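Local coordinates for protein cytosolic IMP-GMP specific 5'-nucleotidase (Legionella pneumophila subsp. pneumophila, PDB 4OHF) that probably hydrolyses purine nucleoside 5'-monophosphates such as IMP and GMP as a magnesium-dependent cytosolic 5'-nucleotidase of the HAD superfamily, at residues B[128-140]-B[153-165]. Residues are numbered along the deposited sequence; the frame is centred on the assembly and turned at random.
Sequences FSIAFCILYGQLV and YQAIAQDVQYCVD
Phe132 is the central knob of this helix pair, its ring lodged among Ala157, Val160, Gln161 and Val164. With CG anti to the backbone N (chi1 -163°), the ring extends over the facing helix and takes Val160 CG1 centrally on one face, a CH-pi contact of 3.8 Å to the ring centroid. Its rim meets oxygens instead: Ala157 O lies 3.5 Å from CZ, and Gln161 OE1, carried round by a bend in its chain, lies near the ring plane beside CE2. The other end of that amide, NE2, makes a bent bond to Asp165 OD1, consistent with OE1 being turned to the ring. Phe128, the N-cap residue, packs near Val164, though their exact fit is doubtful; its side chain is about 10 Å from the bound magnesium ion. One turn on from Phe132, Tyr136 packs CE1 against Ala157 CB (3.5 Å), and its hydroxyl gives a weak hydrogen bond to Tyr153 O (3.2 Å) at the ring's edge. Leu139 CD1 meets Val160 CG2 tip to tip at 3.4 Å. The result is a largely apolar antiparallel hairpin; the axes of segments 129-140 and 153-165 approach to 10.4 Å at 143°. Helix 33-51 packs against Phe128, Leu135 and Cys163, while Ile74 of strand 73-75 touches Phe132 and Tyr136.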
# COMPACT_ATOMS: atom_id res chain seq x y z
N PHE B 128 13.42 -16.61 19.16
CA PHE B 128 12.89 -17.94 18.90
C PHE B 128 12.87 -18.29 17.42
O PHE B 128 12.20 -19.23 17.01
CB PHE B 128 11.48 -18.09 19.50
CG PHE B 128 10.59 -16.91 19.27
CD1 PHE B 128 9.99 -16.69 18.02
CD2 PHE B 128 10.37 -15.98 20.29
CE1 PHE B 128 9.18 -15.55 17.79
CE2 PHE B 128 9.56 -14.83 20.07
CZ PHE B 128 8.96 -14.62 18.82
N SER B 129 13.63 -17.54 16.62
CA SER B 129 13.71 -17.76 15.19
C SER B 129 14.30 -19.11 14.82
O SER B 129 13.80 -19.81 13.95
CB SER B 129 14.55 -16.67 14.52
OG SER B 129 13.77 -15.51 14.29
N ILE B 130 15.39 -19.46 15.48
CA ILE B 130 16.05 -20.72 15.22
C ILE B 130 15.15 -21.89 15.55
O ILE B 130 15.07 -22.84 14.78
CB ILE B 130 17.38 -20.78 15.99
CG1 ILE B 130 18.42 -19.94 15.24
CG2 ILE B 130 17.83 -22.21 16.17
CD1 ILE B 130 19.72 -19.70 15.99
N ALA B 131 14.45 -21.82 16.67
CA ALA B 131 13.53 -22.90 17.03
C ALA B 131 12.42 -22.94 15.98
O ALA B 131 12.03 -24.02 15.51
CB ALA B 131 12.94 -22.65 18.41
N PHE B 132 11.93 -21.77 15.60
CA PHE B 132 10.87 -21.68 14.61
C PHE B 132 11.26 -22.43 13.34
O PHE B 132 10.49 -23.25 12.83
CB PHE B 132 10.58 -20.22 14.27
CG PHE B 132 9.25 -20.00 13.57
CD1 PHE B 132 8.93 -20.69 12.42
CD2 PHE B 132 8.34 -19.07 14.07
CE1 PHE B 132 7.71 -20.48 11.76
CE2 PHE B 132 7.11 -18.85 13.43
CZ PHE B 132 6.80 -19.56 12.27
N CYS B 133 12.46 -22.14 12.83
CA CYS B 133 12.96 -22.77 11.61
C CYS B 133 13.06 -24.28 11.71
O CYS B 133 12.59 -25.00 10.84
CB CYS B 133 14.32 -22.20 11.22
SG CYS B 133 14.25 -20.55 10.50
N ILE B 134 13.68 -24.77 12.78
CA ILE B 134 13.82 -26.21 12.96
C ILE B 134 12.44 -26.87 13.00
O ILE B 134 12.18 -27.83 12.26
CB ILE B 134 14.56 -26.53 14.26
CG1 ILE B 134 16.00 -26.01 14.18
CG2 ILE B 134 14.53 -28.04 14.49
CD1 ILE B 134 16.77 -26.16 15.46
N LEU B 135 11.56 -26.36 13.86
CA LEU B 135 10.23 -26.92 13.96
C LEU B 135 9.49 -26.87 12.62
O LEU B 135 9.01 -27.89 12.14
CB LEU B 135 9.41 -26.18 15.01
CG LEU B 135 8.00 -26.74 15.23
CD1 LEU B 135 8.12 -28.20 15.57
CD2 LEU B 135 7.27 -25.99 16.33
N TYR B 136 9.41 -25.69 12.01
CA TYR B 136 8.72 -25.54 10.74
C TYR B 136 9.27 -26.51 9.71
O TYR B 136 8.53 -27.13 8.96
CB TYR B 136 8.87 -24.12 10.20
CG TYR B 136 8.03 -23.87 8.97
CD1 TYR B 136 6.64 -23.81 9.04
CD2 TYR B 136 8.64 -23.68 7.73
CE1 TYR B 136 5.87 -23.57 7.91
CE2 TYR B 136 7.88 -23.43 6.58
CZ TYR B 136 6.49 -23.38 6.68
OH TYR B 136 5.75 -23.16 5.55
N GLY B 137 10.59 -26.66 9.69
CA GLY B 137 11.18 -27.57 8.75
C GLY B 137 10.64 -28.97 8.92
O GLY B 137 10.19 -29.60 7.96
N GLN B 138 10.67 -29.47 10.15
CA GLN B 138 10.17 -30.82 10.44
C GLN B 138 8.69 -30.95 10.16
O GLN B 138 8.24 -31.97 9.64
CB GLN B 138 10.47 -31.16 11.90
CG GLN B 138 11.95 -31.22 12.20
CD GLN B 138 12.24 -31.19 13.69
OE1 GLN B 138 11.62 -30.42 14.43
NE2 GLN B 138 13.19 -32.01 14.14
N LEU B 139 7.93 -29.91 10.49
CA LEU B 139 6.50 -29.94 10.26
C LEU B 139 6.17 -30.17 8.79
O LEU B 139 5.34 -31.02 8.47
CB LEU B 139 5.85 -28.64 10.76
CG LEU B 139 5.92 -28.43 12.27
CD1 LEU B 139 5.14 -27.18 12.66
CD2 LEU B 139 5.35 -29.65 12.99
N VAL B 140 6.81 -29.42 7.89
CA VAL B 140 6.54 -29.60 6.47
C VAL B 140 7.00 -30.98 6.01
O VAL B 140 6.40 -31.58 5.12
CB VAL B 140 7.21 -28.50 5.60
CG1 VAL B 140 6.85 -27.11 6.12
CG2 VAL B 140 8.68 -28.70 5.57
N TYR B 153 1.13 -25.41 4.05
CA TYR B 153 2.39 -24.82 4.46
C TYR B 153 2.15 -23.47 5.14
O TYR B 153 2.65 -23.20 6.23
CB TYR B 153 3.30 -24.63 3.25
CG TYR B 153 3.69 -25.92 2.56
CD1 TYR B 153 4.10 -27.03 3.29
CD2 TYR B 153 3.73 -26.01 1.17
CE1 TYR B 153 4.54 -28.19 2.67
CE2 TYR B 153 4.17 -27.16 0.53
CZ TYR B 153 4.57 -28.25 1.29
OH TYR B 153 5.02 -29.39 0.68
N GLN B 154 1.35 -22.64 4.47
CA GLN B 154 1.00 -21.32 4.96
C GLN B 154 0.33 -21.39 6.33
O GLN B 154 0.66 -20.64 7.25
CB GLN B 154 0.05 -20.66 3.97
CG GLN B 154 -0.64 -19.41 4.49
CD GLN B 154 0.20 -18.16 4.31
OE1 GLN B 154 -0.12 -17.11 4.87
NE2 GLN B 154 1.27 -18.26 3.51
N ALA B 155 -0.63 -22.30 6.45
CA ALA B 155 -1.38 -22.50 7.69
C ALA B 155 -0.48 -22.94 8.85
O ALA B 155 -0.61 -22.45 9.97
CB ALA B 155 -2.49 -23.51 7.46
N ILE B 156 0.41 -23.88 8.57
CA ILE B 156 1.34 -24.38 9.57
C ILE B 156 2.19 -23.24 10.12
O ILE B 156 2.27 -23.05 11.33
CB ILE B 156 2.25 -25.47 8.97
CG1 ILE B 156 1.37 -26.57 8.36
CG2 ILE B 156 3.17 -26.05 10.04
CD1 ILE B 156 2.14 -27.72 7.74
N ALA B 157 2.82 -22.47 9.24
CA ALA B 157 3.64 -21.35 9.66
C ALA B 157 2.89 -20.40 10.58
O ALA B 157 3.44 -19.92 11.57
CB ALA B 157 4.16 -20.59 8.46
N GLN B 158 1.63 -20.12 10.25
CA GLN B 158 0.82 -19.22 11.08
C GLN B 158 0.43 -19.85 12.41
O GLN B 158 0.41 -19.17 13.45
CB GLN B 158 -0.42 -18.77 10.31
CG GLN B 158 -0.08 -17.97 9.06
CD GLN B 158 -1.31 -17.47 8.32
OE1 GLN B 158 -2.20 -18.26 7.99
NE2 GLN B 158 -1.35 -16.17 8.05
N ASP B 159 0.15 -21.15 12.40
CA ASP B 159 -0.20 -21.83 13.63
C ASP B 159 0.99 -21.75 14.58
O ASP B 159 0.85 -21.35 15.74
CB ASP B 159 -0.54 -23.30 13.39
CG ASP B 159 -1.91 -23.49 12.73
OD1 ASP B 159 -2.76 -22.56 12.79
OD2 ASP B 159 -2.13 -24.58 12.16
N VAL B 160 2.15 -22.15 14.06
CA VAL B 160 3.38 -22.12 14.84
C VAL B 160 3.62 -20.74 15.42
O VAL B 160 3.96 -20.62 16.59
CB VAL B 160 4.59 -22.54 13.98
CG1 VAL B 160 5.87 -22.35 14.75
CG2 VAL B 160 4.46 -23.99 13.55
N GLN B 161 3.44 -19.69 14.61
CA GLN B 161 3.66 -18.32 15.10
C GLN B 161 2.69 -18.03 16.23
O GLN B 161 3.03 -17.35 17.19
CB GLN B 161 3.46 -17.30 13.98
CG GLN B 161 3.66 -15.84 14.42
CD GLN B 161 5.07 -15.57 14.95
OE1 GLN B 161 6.07 -15.85 14.28
NE2 GLN B 161 5.15 -15.01 16.16
N TYR B 162 1.47 -18.54 16.10
CA TYR B 162 0.45 -18.34 17.11
C TYR B 162 0.91 -18.95 18.43
O TYR B 162 0.80 -18.32 19.48
CB TYR B 162 -0.87 -18.97 16.66
CG TYR B 162 -1.98 -18.89 17.69
CD1 TYR B 162 -2.17 -19.91 18.63
CD2 TYR B 162 -2.85 -17.80 17.72
CE1 TYR B 162 -3.19 -19.84 19.58
CE2 TYR B 162 -3.87 -17.72 18.67
CZ TYR B 162 -4.04 -18.74 19.59
OH TYR B 162 -5.04 -18.65 20.53
N CYS B 163 1.42 -20.18 18.38
CA CYS B 163 1.89 -20.84 19.58
C CYS B 163 3.03 -20.07 20.24
O CYS B 163 3.05 -19.93 21.47
CB CYS B 163 2.37 -22.24 19.26
SG CYS B 163 1.06 -23.33 18.74
N VAL B 164 3.97 -19.59 19.43
CA VAL B 164 5.11 -18.84 19.94
C VAL B 164 4.63 -17.61 20.71
O VAL B 164 5.11 -17.32 21.81
CB VAL B 164 6.07 -18.37 18.81
CG1 VAL B 164 7.27 -17.68 19.41
CG2 VAL B 164 6.52 -19.55 17.96
N ASP B 165 3.68 -16.88 20.12
CA ASP B 165 3.14 -15.69 20.77
C ASP B 165 2.40 -16.09 22.04
O ASP B 165 2.51 -15.42 23.07
CB ASP B 165 2.17 -14.94 19.85
CG ASP B 165 2.81 -14.49 18.55
OD1 ASP B 165 3.99 -14.05 18.58
OD2 ASP B 165 2.13 -14.56 17.49